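Local coordinates for protein salt-tolerant glutaminase (Micrococcus luteus, PDB 3AGD) that probably catalyses the hydrolysis of L-glutamine to L-glutamate and ammonium, as a salt-tolerant member of the glutaminase family, at residues 67-71 with 111-117; 86-92 with 106-111; 349-353 with 432-437. Numbering follows the deposited sequence.

In the fold
Interaction 1 holds N114, on segment 111-117, which binds L-glutamate; interaction 2 lies beside it, with the side chain of P91 about 4 Å from that of Y243, a predicted substrate residue. The two have centres about 9 Å apart, share A111 and one water, and touch directly: the ring atom CG of P108 lies 3.5 Å from CA of G116, and OH of Y71 lies 3.6 Å from CD2 of L89. Along the chain, 86-92 with 106-111 is nested inside the loop closed by 67-71 with 111-117. Interaction 3, in the STAS region, sits about 52 Å from interaction 1 and 51 Å from interaction 2, centre to centre. Interactions 2 and 3 both touch the second subunit.

Interaction 1 (67-71 with 111-117); sequences KPFTY and AMINAGA
A lysine at the start of a helix can be held by the segment that leads into a later helix, and K67 is a clear case. Residues 67-71 are the first turn of helix 67-78; 111-117 pass from a loop through the N-cap I113 into helix 114-123. The CA atoms come nearest at K67 and M112 (6.0 Å) and at Y71 and A111 (6.5 Å). K67, with the largest buried area, points its CB toward the loop, with chi1 m and then extended through chi2 to chi4 (all t). Its NZ donates hydrogen bonds to O of M112 (2.9 Å) and OD1 of N114 (2.8 Å), while its CE packs 3.7 Å from CB of A117. The same NZ makes a weak hydrogen bond with S64, consistent with the SxxK motif of the serine beta-lactamase clan, to which the glutaminase family belongs. S64 and N114 both bind L-glutamate, and ND2 of N114 bonds N167, another glutamate-binding residue. M112 starts away, but an mm rotamer folds it back until CE is 3.9 Å from N of P68. A111 sets CB 3.5 Å from the centroid of the Y71 ring, almost on its normal, a CH-pi contact; Y71 OH bonds R232. One water donates to O of K67 and O of A111, both at 3.0 Å, and another links OG1 of T70 (2.7 Å) to O of A117 (2.8 Å).

Interaction 2 (86-92 with 106-111); sequences QVGLNPS and HRPDNA
Two backbone hydrogen bonds, one of them weak, and an arginine side chain laid along V87 and G88 join two irregular segments here. Neither 86-92 nor 106-111 forms helix or strand; their end-to-end directions differ by 65°, with CA atoms nearest at Q86 and R107 (4.9 Å) and at G88 and D109 (4.7 Å). H106 has positive phi (58°) and R107 is extended (-157/145). Q86 begins away, yet its mm rotamer brings NE2 to 4.1 Å from O of H106. R107 points toward the partner with chi1 p and the rest extended, so that its CD lies 3.9 Å from C of V87 and its NE 3.7 Å from CA of G88; its NH1 bonds O of D84 weakly. Both segments belong to the long connection between helices 80-84 and 114-123 of the glutaminase domain, which leads into the glutamate-binding residue N114. G88, where a CB would be crowded by the O atoms of P108 and D109, donates from N to O of P108 (3.0 Å). N90 N makes the weak hydrogen bond, to D109 O (2.9 Å). A water oxygen lies 2.7 Å from O of G88 and 2.9 Å from N of A111. S92 is t with CB 3.3 Å from OD2 of D109, whose own chi1 is m. V87, in rotamer t, places CG1 4.1 Å from CB of A111 and also packs on A119 and V120 of helix 114-123.

Interaction 3 (349-353 with 432-437); sequences DLRTG and LQADGV
One side-chain hydrogen bond joins the turns that follow two helices. Residues 349-353 come at the end of helix 337-349, where R351 is the first residue to leave helical phi/psi, with positive phi (60°); 432-437 end helix 419-434. The CA atoms of G353 and D435 are the nearest across the pair, 6.0 Å apart. Across the two segments, T352, with chi1 p, donates from OG1 to OD2 of D435, 2.7 Å away. The second subunit adds polar contacts: D435 (chi1 m) also accepts at OD2 from its M1 N, and D349 forms a salt bridge with its R49. Backbone bonds shape the second turn as a Schellman motif, with G436 at phi 88°: N of G436 bonds O of Q433 at 2.7 Å and N of V437 bonds O of L432 at 3.3 Å. Helices 337-349 and 419-434 pack with the mixed sheet of the STAS region, and this contact joins their C-terminal ends, V437 leading into strand 438-442. Van der Waals contacts complete it. CB of T352 meets CG2 of V437 at 3.8 Å, and OG1 of T352 lies 3.5 Å from CD2 of L432. L350 and V437 both pack on V407 of strand 406-417.

Interaction 1 (67-71 with 111-117)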
ATOM      1  N   LYS A  67      -7.750  12.747 -15.381  1.00 17.90           N
ATOM      2  CA  LYS A  67      -8.118  11.363 -15.651  1.00 16.71           C
ATOM      3  C   LYS A  67      -8.571  10.507 -14.468  1.00 15.08           C
ATOM      4  O   LYS A  67      -9.582   9.813 -14.557  1.00 14.83           O
ATOM      5  CB  LYS A  67      -6.976  10.685 -16.410  1.00 15.65           C
ATOM      6  CG  LYS A  67      -6.761  11.290 -17.796  1.00 10.88           C
ATOM      7  CD  LYS A  67      -5.540  10.710 -18.483  1.00 15.64           C
ATOM      8  CE  LYS A  67      -5.392  11.261 -19.895  1.00 14.09           C
ATOM      9  NZ  LYS A  67      -4.171  10.727 -20.549  1.00 15.93           N
ATOM     10  N   PRO A  68      -7.837  10.535 -13.347  1.00 17.44           N
ATOM     11  CA  PRO A  68      -8.302   9.704 -12.235  1.00 16.58           C
ATOM     12  C   PRO A  68      -9.654  10.126 -11.680  1.00 17.60           C
ATOM     13  O   PRO A  68     -10.420   9.296 -11.187  1.00 17.55           O
ATOM     14  CB  PRO A  68      -7.175   9.825 -11.207  1.00 22.02           C
ATOM     15  CG  PRO A  68      -6.495  11.103 -11.564  1.00 24.23           C
ATOM     16  CD  PRO A  68      -6.515  11.115 -13.058  1.00 18.75           C
ATOM     17  N   PHE A  69      -9.960  11.413 -11.785  1.00 15.85           N
ATOM     18  CA  PHE A  69     -11.219  11.926 -11.259  1.00 18.09           C
ATOM     19  C   PHE A  69     -12.436  11.637 -12.131  1.00 17.02           C
ATOM     20  O   PHE A  69     -13.500  11.294 -11.615  1.00 20.08           O
ATOM     21  CB  PHE A  69     -11.059  13.419 -10.969  1.00 17.02           C
ATOM     22  CG  PHE A  69      -9.899  13.713 -10.060  1.00 15.18           C
ATOM     23  CD1 PHE A  69      -8.790  14.420 -10.522  1.00 13.11           C
ATOM     24  CD2 PHE A  69      -9.872  13.199  -8.766  1.00 13.89           C
ATOM     25  CE1 PHE A  69      -7.672  14.606  -9.711  1.00 11.97           C
ATOM     26  CE2 PHE A  69      -8.757  13.378  -7.946  1.00 15.89           C
ATOM     27  CZ  PHE A  69      -7.652  14.083  -8.419  1.00 13.88           C
ATOM     28  N   THR A  70     -12.292  11.752 -13.445  1.00 16.30           N
ATOM     29  CA  THR A  70     -13.415  11.452 -14.326  1.00 16.97           C
ATOM     30  C   THR A  70     -13.664   9.947 -14.274  1.00 17.72           C
ATOM     31  O   THR A  70     -14.800   9.489 -14.378  1.00 20.12           O
ATOM     32  CB  THR A  70     -13.132  11.880 -15.788  1.00 13.83           C
ATOM     33  OG1 THR A  70     -11.826  11.447 -16.176  1.00 13.72           O
ATOM     34  CG2 THR A  70     -13.224  13.385 -15.932  1.00 13.08           C
ATOM     35  N   TYR A  71     -12.586   9.183 -14.108  1.00 16.40           N
ATOM     36  CA  TYR A  71     -12.670   7.728 -14.016  1.00 13.88           C
ATOM     37  C   TYR A  71     -13.511   7.372 -12.788  1.00 12.14           C
ATOM     38  O   TYR A  71     -14.367   6.497 -12.846  1.00 12.88           O
ATOM     39  CB  TYR A  71     -11.256   7.134 -13.908  1.00 14.37           C
ATOM     40  CG  TYR A  71     -11.172   5.618 -13.883  1.00 15.16           C
ATOM     41  CD1 TYR A  71     -12.039   4.830 -14.647  1.00 12.20           C
ATOM     42  CD2 TYR A  71     -10.167   4.973 -13.154  1.00 14.28           C
ATOM     43  CE1 TYR A  71     -11.906   3.437 -14.691  1.00 11.99           C
ATOM     44  CE2 TYR A  71     -10.021   3.583 -13.193  1.00 15.64           C
ATOM     45  CZ  TYR A  71     -10.893   2.819 -13.964  1.00 18.07           C
ATOM     46  OH  TYR A  71     -10.742   1.446 -14.021  1.00 15.07           O
ATOM     47  N   ALA A 111      -7.572   3.680 -17.956  1.00 11.80           N
ATOM     48  CA  ALA A 111      -8.071   5.049 -17.830  1.00 13.98           C
ATOM     49  C   ALA A 111      -7.031   6.166 -17.810  1.00 15.55           C
ATOM     50  O   ALA A 111      -7.391   7.336 -17.954  1.00 18.76           O
ATOM     51  CB  ALA A 111      -8.963   5.157 -16.578  1.00 15.22           C
ATOM     52  N   MET A 112      -5.760   5.815 -17.633  1.00 13.80           N
ATOM     53  CA  MET A 112      -4.679   6.802 -17.578  1.00 14.87           C
ATOM     54  C   MET A 112      -4.175   7.264 -18.945  1.00 15.42           C
ATOM     55  O   MET A 112      -3.611   8.353 -19.067  1.00 17.43           O
ATOM     56  CB  MET A 112      -3.504   6.249 -16.766  1.00 15.15           C
ATOM     57  CG  MET A 112      -3.834   5.977 -15.303  1.00 18.16           C
ATOM     58  SD  MET A 112      -4.421   7.449 -14.421  1.00 20.77           S
ATOM     59  CE  MET A 112      -6.177   7.152 -14.362  1.00 21.35           C
ATOM     60  N   ILE A 113      -4.367   6.438 -19.966  1.00 14.09           N
ATOM     61  CA  ILE A 113      -3.941   6.792 -21.314  1.00 13.49           C
ATOM     62  C   ILE A 113      -5.107   7.488 -22.011  1.00 15.69           C
ATOM     63  O   ILE A 113      -6.273   7.240 -21.690  1.00 18.69           O
ATOM     64  CB  ILE A 113      -3.532   5.546 -22.136  1.00 14.29           C
ATOM     65  CG1 ILE A 113      -4.728   4.606 -22.298  1.00 16.84           C
ATOM     66  CG2 ILE A 113      -2.388   4.819 -21.441  1.00 15.38           C
ATOM     67  CD1 ILE A 113      -4.459   3.409 -23.193  1.00 17.04           C
ATOM     68  N   ASN A 114      -4.788   8.355 -22.963  1.00 13.72           N
ATOM     69  CA  ASN A 114      -5.801   9.107 -23.692  1.00 16.10           C
ATOM     70  C   ASN A 114      -6.976   8.264 -24.171  1.00 14.27           C
ATOM     71  O   ASN A 114      -8.122   8.562 -23.852  1.00 15.64           O
ATOM     72  CB  ASN A 114      -5.152   9.830 -24.873  1.00 17.32           C
ATOM     73  CG  ASN A 114      -4.283  10.990 -24.428  1.00 20.96           C
ATOM     74  OD1 ASN A 114      -3.841  11.042 -23.276  1.00 20.21           O
ATOM     75  ND2 ASN A 114      -4.026  11.923 -25.338  1.00 17.67           N
ATOM     76  N   ALA A 115      -6.689   7.211 -24.928  1.00 16.83           N
ATOM     77  CA  ALA A 115      -7.736   6.335 -25.454  1.00 15.09           C
ATOM     78  C   ALA A 115      -8.699   5.878 -24.357  1.00 15.25           C
ATOM     79  O   ALA A 115      -9.914   5.864 -24.550  1.00 17.21           O
ATOM     80  CB  ALA A 115      -7.107   5.126 -26.141  1.00 12.91           C
ATOM     81  N   GLY A 116      -8.157   5.498 -23.207  1.00 12.81           N
ATOM     82  CA  GLY A 116      -9.017   5.070 -22.119  1.00 13.78           C
ATOM     83  C   GLY A 116      -9.727   6.258 -21.488  1.00 14.45           C
ATOM     84  O   GLY A 116     -10.845   6.132 -20.982  1.00 15.71           O
ATOM     85  N   ALA A 117      -9.073   7.418 -21.515  1.00 10.84           N
ATOM     86  CA  ALA A 117      -9.644   8.633 -20.941  1.00 13.83           C
ATOM     87  C   ALA A 117     -10.828   9.120 -21.774  1.00 14.90           C
ATOM     88  O   ALA A 117     -11.777   9.696 -21.242  1.00 13.22           O
ATOM     89  CB  ALA A 117      -8.573   9.723 -20.846  1.00 13.89           C
TER
HETATM   90  O   HOH W   1      -9.887   8.853 -17.358  1.00  8.90           O
HETATM   91  O   HOH W   2     -11.109  10.764 -18.691  1.00 11.08           O
HETATM   92  O   HOH W   3      -8.318   1.680 -16.036  1.00 15.53           O

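Interaction 2 (86-92 with 106-111)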
ATOM      1  N   GLN A  86     -15.733  -1.195 -21.135  1.00 20.77           N
ATOM      2  CA  GLN A  86     -15.179  -0.220 -22.078  1.00 22.28           C
ATOM      3  C   GLN A  86     -13.778   0.275 -21.733  1.00 21.70           C
ATOM      4  O   GLN A  86     -13.102   0.876 -22.572  1.00 21.56           O
ATOM      5  CB  GLN A  86     -16.102   1.002 -22.181  1.00 24.74           C
ATOM      6  CG  GLN A  86     -17.555   0.712 -22.537  1.00 26.27           C
ATOM      7  CD  GLN A  86     -17.736   0.163 -23.945  1.00 31.53           C
ATOM      8  OE1 GLN A  86     -18.858   0.046 -24.431  1.00 38.80           O
ATOM      9  NE2 GLN A  86     -16.634  -0.179 -24.603  1.00 29.29           N
ATOM     10  N   VAL A  87     -13.347   0.040 -20.501  1.00 20.21           N
ATOM     11  CA  VAL A  87     -12.033   0.493 -20.059  1.00 19.02           C
ATOM     12  C   VAL A  87     -11.308  -0.641 -19.339  1.00 17.74           C
ATOM     13  O   VAL A  87     -11.796  -1.165 -18.335  1.00 16.27           O
ATOM     14  CB  VAL A  87     -12.174   1.714 -19.108  1.00 20.90           C
ATOM     15  CG1 VAL A  87     -10.803   2.201 -18.659  1.00 23.28           C
ATOM     16  CG2 VAL A  87     -12.932   2.835 -19.811  1.00 19.78           C
ATOM     17  N   GLY A  88     -10.144  -1.016 -19.857  1.00 15.06           N
ATOM     18  CA  GLY A  88      -9.380  -2.096 -19.254  1.00 16.87           C
ATOM     19  C   GLY A  88      -8.549  -1.682 -18.054  1.00 17.77           C
ATOM     20  O   GLY A  88      -8.571  -0.524 -17.634  1.00 15.64           O
ATOM     21  N   LEU A  89      -7.809  -2.639 -17.503  1.00 18.57           N
ATOM     22  CA  LEU A  89      -6.955  -2.394 -16.343  1.00 17.74           C
ATOM     23  C   LEU A  89      -5.525  -2.756 -16.704  1.00 19.28           C
ATOM     24  O   LEU A  89      -4.654  -2.842 -15.837  1.00 18.85           O
ATOM     25  CB  LEU A  89      -7.399  -3.265 -15.169  1.00 18.95           C
ATOM     26  CG  LEU A  89      -8.839  -3.103 -14.687  1.00 18.01           C
ATOM     27  CD1 LEU A  89      -9.160  -4.172 -13.646  1.00 16.42           C
ATOM     28  CD2 LEU A  89      -9.014  -1.711 -14.110  1.00 18.49           C
ATOM     29  N   ASN A  90      -5.295  -2.985 -17.992  1.00 18.82           N
ATOM     30  CA  ASN A  90      -3.977  -3.360 -18.473  1.00 19.18           C
ATOM     31  C   ASN A  90      -3.016  -2.181 -18.459  1.00 18.97           C
ATOM     32  O   ASN A  90      -3.248  -1.171 -19.118  1.00 20.61           O
ATOM     33  CB  ASN A  90      -4.077  -3.918 -19.894  1.00 20.53           C
ATOM     34  CG  ASN A  90      -2.746  -4.415 -20.417  1.00 28.97           C
ATOM     35  OD1 ASN A  90      -2.274  -3.977 -21.470  1.00 40.49           O
ATOM     36  ND2 ASN A  90      -2.131  -5.336 -19.688  1.00 26.67           N
ATOM     37  N   PRO A  91      -1.922  -2.289 -17.696  1.00 19.72           N
ATOM     38  CA  PRO A  91      -0.963  -1.182 -17.658  1.00 17.32           C
ATOM     39  C   PRO A  91      -0.347  -0.938 -19.037  1.00 18.23           C
ATOM     40  O   PRO A  91      -0.021  -1.882 -19.766  1.00 16.83           O
ATOM     41  CB  PRO A  91       0.051  -1.634 -16.605  1.00 18.28           C
ATOM     42  CG  PRO A  91      -0.078  -3.124 -16.598  1.00 25.13           C
ATOM     43  CD  PRO A  91      -1.549  -3.351 -16.747  1.00 21.12           C
ATOM     44  N   SER A  92      -0.196   0.330 -19.400  1.00 18.30           N
ATOM     45  CA  SER A  92       0.345   0.670 -20.706  1.00 21.11           C
ATOM     46  C   SER A  92       0.800   2.125 -20.813  1.00 24.84           C
ATOM     47  O   SER A  92       0.396   2.977 -20.018  1.00 23.23           O
ATOM     48  CB  SER A  92      -0.723   0.383 -21.771  1.00 22.67           C
ATOM     49  OG  SER A  92      -0.352   0.879 -23.046  1.00 25.47           O
ATOM     50  N   HIS A 106     -12.514  -5.635 -26.506  1.00 40.22           N
ATOM     51  CA  HIS A 106     -12.605  -4.414 -27.307  1.00 37.45           C
ATOM     52  C   HIS A 106     -12.628  -3.184 -26.412  1.00 32.62           C
ATOM     53  O   HIS A 106     -13.654  -2.520 -26.281  1.00 34.10           O
ATOM     54  CB  HIS A 106     -13.873  -4.431 -28.161  1.00 38.31           C
ATOM     55  CG  HIS A 106     -13.967  -5.608 -29.080  1.00 41.08           C
ATOM     56  ND1 HIS A 106     -12.962  -5.940 -29.965  1.00 37.96           N
ATOM     57  CD2 HIS A 106     -14.943  -6.528 -29.253  1.00 42.04           C
ATOM     58  CE1 HIS A 106     -13.316  -7.018 -30.642  1.00 41.09           C
ATOM     59  NE2 HIS A 106     -14.514  -7.396 -30.230  1.00 41.75           N
ATOM     60  N   ARG A 107     -11.493  -2.879 -25.799  1.00 26.87           N
ATOM     61  CA  ARG A 107     -11.414  -1.728 -24.913  1.00 23.50           C
ATOM     62  C   ARG A 107      -9.972  -1.254 -24.783  1.00 21.05           C
ATOM     63  O   ARG A 107      -9.042  -2.065 -24.813  1.00 18.50           O
ATOM     64  CB  ARG A 107     -11.955  -2.107 -23.532  1.00 20.23           C
ATOM     65  CG  ARG A 107     -11.088  -3.139 -22.815  1.00 21.78           C
ATOM     66  CD  ARG A 107     -11.805  -3.802 -21.648  1.00 24.37           C
ATOM     67  NE  ARG A 107     -10.973  -4.850 -21.067  1.00 26.28           N
ATOM     68  CZ  ARG A 107     -11.410  -5.774 -20.216  1.00 29.47           C
ATOM     69  NH1 ARG A 107     -12.683  -5.784 -19.837  1.00 30.37           N
ATOM     70  NH2 ARG A 107     -10.572  -6.691 -19.749  1.00 27.27           N
ATOM     71  N   PRO A 108      -9.765   0.071 -24.661  1.00 20.40           N
ATOM     72  CA  PRO A 108      -8.405   0.597 -24.518  1.00 19.28           C
ATOM     73  C   PRO A 108      -7.812   0.012 -23.232  1.00 18.90           C
ATOM     74  O   PRO A 108      -8.557  -0.404 -22.342  1.00 16.43           O
ATOM     75  CB  PRO A 108      -8.623   2.111 -24.452  1.00 17.98           C
ATOM     76  CG  PRO A 108     -10.008   2.241 -23.886  1.00 18.67           C
ATOM     77  CD  PRO A 108     -10.759   1.157 -24.617  1.00 19.60           C
ATOM     78  N   ASP A 109      -6.486  -0.014 -23.128  1.00 17.73           N
ATOM     79  CA  ASP A 109      -5.824  -0.600 -21.963  1.00 15.04           C
ATOM     80  C   ASP A 109      -6.190  -0.090 -20.567  1.00 17.94           C
ATOM     81  O   ASP A 109      -6.385  -0.897 -19.654  1.00 19.87           O
ATOM     82  CB  ASP A 109      -4.306  -0.552 -22.148  1.00 14.56           C
ATOM     83  CG  ASP A 109      -3.812  -1.600 -23.139  1.00 19.91           C
ATOM     84  OD1 ASP A 109      -4.577  -2.546 -23.429  1.00 19.38           O
ATOM     85  OD2 ASP A 109      -2.663  -1.488 -23.614  1.00 24.89           O
ATOM     86  N   ASN A 110      -6.269   1.221 -20.373  1.00 13.63           N
ATOM     87  CA  ASN A 110      -6.626   1.736 -19.051  1.00 14.30           C
ATOM     88  C   ASN A 110      -7.055   3.199 -19.084  1.00 12.70           C
ATOM     89  O   ASN A 110      -6.909   3.872 -20.101  1.00 15.13           O
ATOM     90  CB  ASN A 110      -5.466   1.555 -18.064  1.00 13.02           C
ATOM     91  CG  ASN A 110      -4.225   2.308 -18.485  1.00 15.27           C
ATOM     92  OD1 ASN A 110      -3.275   1.724 -19.008  1.00 21.25           O
ATOM     93  ND2 ASN A 110      -4.229   3.616 -18.273  1.00  7.32           N
ATOM     94  N   ALA A 111      -7.572   3.680 -17.956  1.00 11.80           N
ATOM     95  CA  ALA A 111      -8.071   5.049 -17.830  1.00 13.98           C
ATOM     96  C   ALA A 111      -7.031   6.166 -17.810  1.00 15.55           C
ATOM     97  O   ALA A 111      -7.391   7.336 -17.954  1.00 18.76           O
ATOM     98  CB  ALA A 111      -8.963   5.157 -16.578  1.00 15.22           C
TER
HETATM   99  O   HOH W   3      -8.318   1.680 -16.036  1.00 15.53           O

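Interaction 3 (349-353 with 432-437)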
ATOM      1  N   ASP A 349      -7.000 -13.756  24.290  1.00 19.40           N
ATOM      2  CA  ASP A 349      -5.938 -13.791  25.282  1.00 17.88           C
ATOM      3  C   ASP A 349      -6.434 -13.695  26.728  1.00 22.44           C
ATOM      4  O   ASP A 349      -5.670 -13.943  27.664  1.00 23.37           O
ATOM      5  CB  ASP A 349      -4.928 -12.670  25.010  1.00 17.26           C
ATOM      6  CG  ASP A 349      -3.957 -13.007  23.875  1.00 24.48           C
ATOM      7  OD1 ASP A 349      -3.088 -12.163  23.573  1.00 24.95           O
ATOM      8  OD2 ASP A 349      -4.055 -14.104  23.285  1.00 22.98           O
ATOM      9  N   LEU A 350      -7.701 -13.335  26.920  1.00 23.29           N
ATOM     10  CA  LEU A 350      -8.240 -13.232  28.275  1.00 26.66           C
ATOM     11  C   LEU A 350      -8.397 -14.609  28.930  1.00 28.76           C
ATOM     12  O   LEU A 350      -8.558 -14.705  30.144  1.00 30.90           O
ATOM     13  CB  LEU A 350      -9.589 -12.503  28.271  1.00 20.29           C
ATOM     14  CG  LEU A 350      -9.586 -11.013  27.926  1.00 19.64           C
ATOM     15  CD1 LEU A 350     -11.016 -10.487  27.964  1.00 20.07           C
ATOM     16  CD2 LEU A 350      -8.705 -10.248  28.908  1.00 17.79           C
ATOM     17  N   ARG A 351      -8.358 -15.663  28.119  1.00 29.22           N
ATOM     18  CA  ARG A 351      -8.472 -17.034  28.616  1.00 33.42           C
ATOM     19  C   ARG A 351      -9.771 -17.352  29.355  1.00 32.78           C
ATOM     20  O   ARG A 351      -9.751 -18.097  30.332  1.00 33.76           O
ATOM     21  CB  ARG A 351      -7.308 -17.352  29.559  1.00 39.95           C
ATOM     22  CG  ARG A 351      -5.937 -17.204  28.950  1.00 45.81           C
ATOM     23  CD  ARG A 351      -5.830 -18.026  27.693  1.00 50.53           C
ATOM     24  NE  ARG A 351      -4.514 -17.904  27.080  1.00 57.97           N
ATOM     25  CZ  ARG A 351      -4.267 -18.166  25.801  1.00 58.92           C
ATOM     26  NH1 ARG A 351      -3.039 -18.032  25.322  1.00 57.80           N
ATOM     27  NH2 ARG A 351      -5.253 -18.551  25.002  1.00 58.48           N
ATOM     28  N   THR A 352     -10.894 -16.809  28.899  1.00 29.71           N
ATOM     29  CA  THR A 352     -12.161 -17.068  29.571  1.00 26.42           C
ATOM     30  C   THR A 352     -12.754 -18.412  29.165  1.00 26.74           C
ATOM     31  O   THR A 352     -13.774 -18.835  29.710  1.00 26.94           O
ATOM     32  CB  THR A 352     -13.195 -15.964  29.266  1.00 22.26           C
ATOM     33  OG1 THR A 352     -13.512 -15.977  27.869  1.00 22.13           O
ATOM     34  CG2 THR A 352     -12.642 -14.597  29.644  1.00 17.87           C
ATOM     35  N   GLY A 353     -12.110 -19.082  28.213  1.00 26.13           N
ATOM     36  CA  GLY A 353     -12.607 -20.367  27.741  1.00 26.28           C
ATOM     37  C   GLY A 353     -12.317 -21.538  28.663  1.00 27.79           C
ATOM     38  O   GLY A 353     -11.289 -21.568  29.339  1.00 31.46           O
ATOM     39  N   LEU A 432     -17.551 -14.434  23.650  1.00 27.33           N
ATOM     40  CA  LEU A 432     -17.202 -14.106  25.027  1.00 26.54           C
ATOM     41  C   LEU A 432     -18.426 -14.409  25.880  1.00 27.42           C
ATOM     42  O   LEU A 432     -18.321 -15.025  26.945  1.00 26.22           O
ATOM     43  CB  LEU A 432     -16.860 -12.622  25.165  1.00 28.92           C
ATOM     44  CG  LEU A 432     -15.395 -12.234  25.350  1.00 30.09           C
ATOM     45  CD1 LEU A 432     -15.288 -10.727  25.532  1.00 26.68           C
ATOM     46  CD2 LEU A 432     -14.825 -12.959  26.556  1.00 29.47           C
ATOM     47  N   GLN A 433     -19.584 -13.967  25.395  1.00 25.22           N
ATOM     48  CA  GLN A 433     -20.843 -14.178  26.089  1.00 27.19           C
ATOM     49  C   GLN A 433     -21.147 -15.664  26.210  1.00 25.86           C
ATOM     50  O   GLN A 433     -21.659 -16.113  27.233  1.00 27.96           O
ATOM     51  CB  GLN A 433     -21.976 -13.463  25.348  1.00 25.31           C
ATOM     52  CG  GLN A 433     -21.803 -11.959  25.309  1.00 24.86           C
ATOM     53  CD  GLN A 433     -22.904 -11.262  24.534  1.00 31.66           C
ATOM     54  OE1 GLN A 433     -23.160 -11.582  23.372  1.00 30.27           O
ATOM     55  NE2 GLN A 433     -23.557 -10.295  25.174  1.00 30.82           N
ATOM     56  N   ALA A 434     -20.820 -16.427  25.173  1.00 23.72           N
ATOM     57  CA  ALA A 434     -21.058 -17.864  25.194  1.00 24.36           C
ATOM     58  C   ALA A 434     -20.223 -18.513  26.296  1.00 26.64           C
ATOM     59  O   ALA A 434     -20.537 -19.613  26.752  1.00 27.62           O
ATOM     60  CB  ALA A 434     -20.718 -18.481  23.840  1.00 23.06           C
ATOM     61  N   ASP A 435     -19.154 -17.837  26.713  1.00 26.13           N
ATOM     62  CA  ASP A 435     -18.304 -18.345  27.787  1.00 27.41           C
ATOM     63  C   ASP A 435     -18.948 -17.976  29.121  1.00 26.56           C
ATOM     64  O   ASP A 435     -18.457 -18.351  30.187  1.00 24.37           O
ATOM     65  CB  ASP A 435     -16.905 -17.726  27.739  1.00 28.69           C
ATOM     66  CG  ASP A 435     -15.990 -18.404  26.737  1.00 28.16           C
ATOM     67  OD1 ASP A 435     -16.302 -19.524  26.285  1.00 26.95           O
ATOM     68  OD2 ASP A 435     -14.938 -17.815  26.419  1.00 29.39           O
ATOM     69  N   GLY A 436     -20.043 -17.226  29.052  1.00 26.18           N
ATOM     70  CA  GLY A 436     -20.732 -16.818  30.259  1.00 25.54           C
ATOM     71  C   GLY A 436     -20.185 -15.521  30.820  1.00 26.09           C
ATOM     72  O   GLY A 436     -20.453 -15.171  31.975  1.00 26.14           O
ATOM     73  N   VAL A 437     -19.404 -14.810  30.011  1.00 22.31           N
ATOM     74  CA  VAL A 437     -18.839 -13.537  30.443  1.00 22.85           C
ATOM     75  C   VAL A 437     -19.799 -12.417  30.068  1.00 24.29           C
ATOM     76  O   VAL A 437     -20.366 -12.412  28.976  1.00 23.64           O
ATOM     77  CB  VAL A 437     -17.475 -13.242  29.775  1.00 20.88           C
ATOM     78  CG1 VAL A 437     -16.992 -11.838  30.172  1.00 15.35           C
ATOM     79  CG2 VAL A 437     -16.456 -14.292  30.191  1.00 21.20           C
TER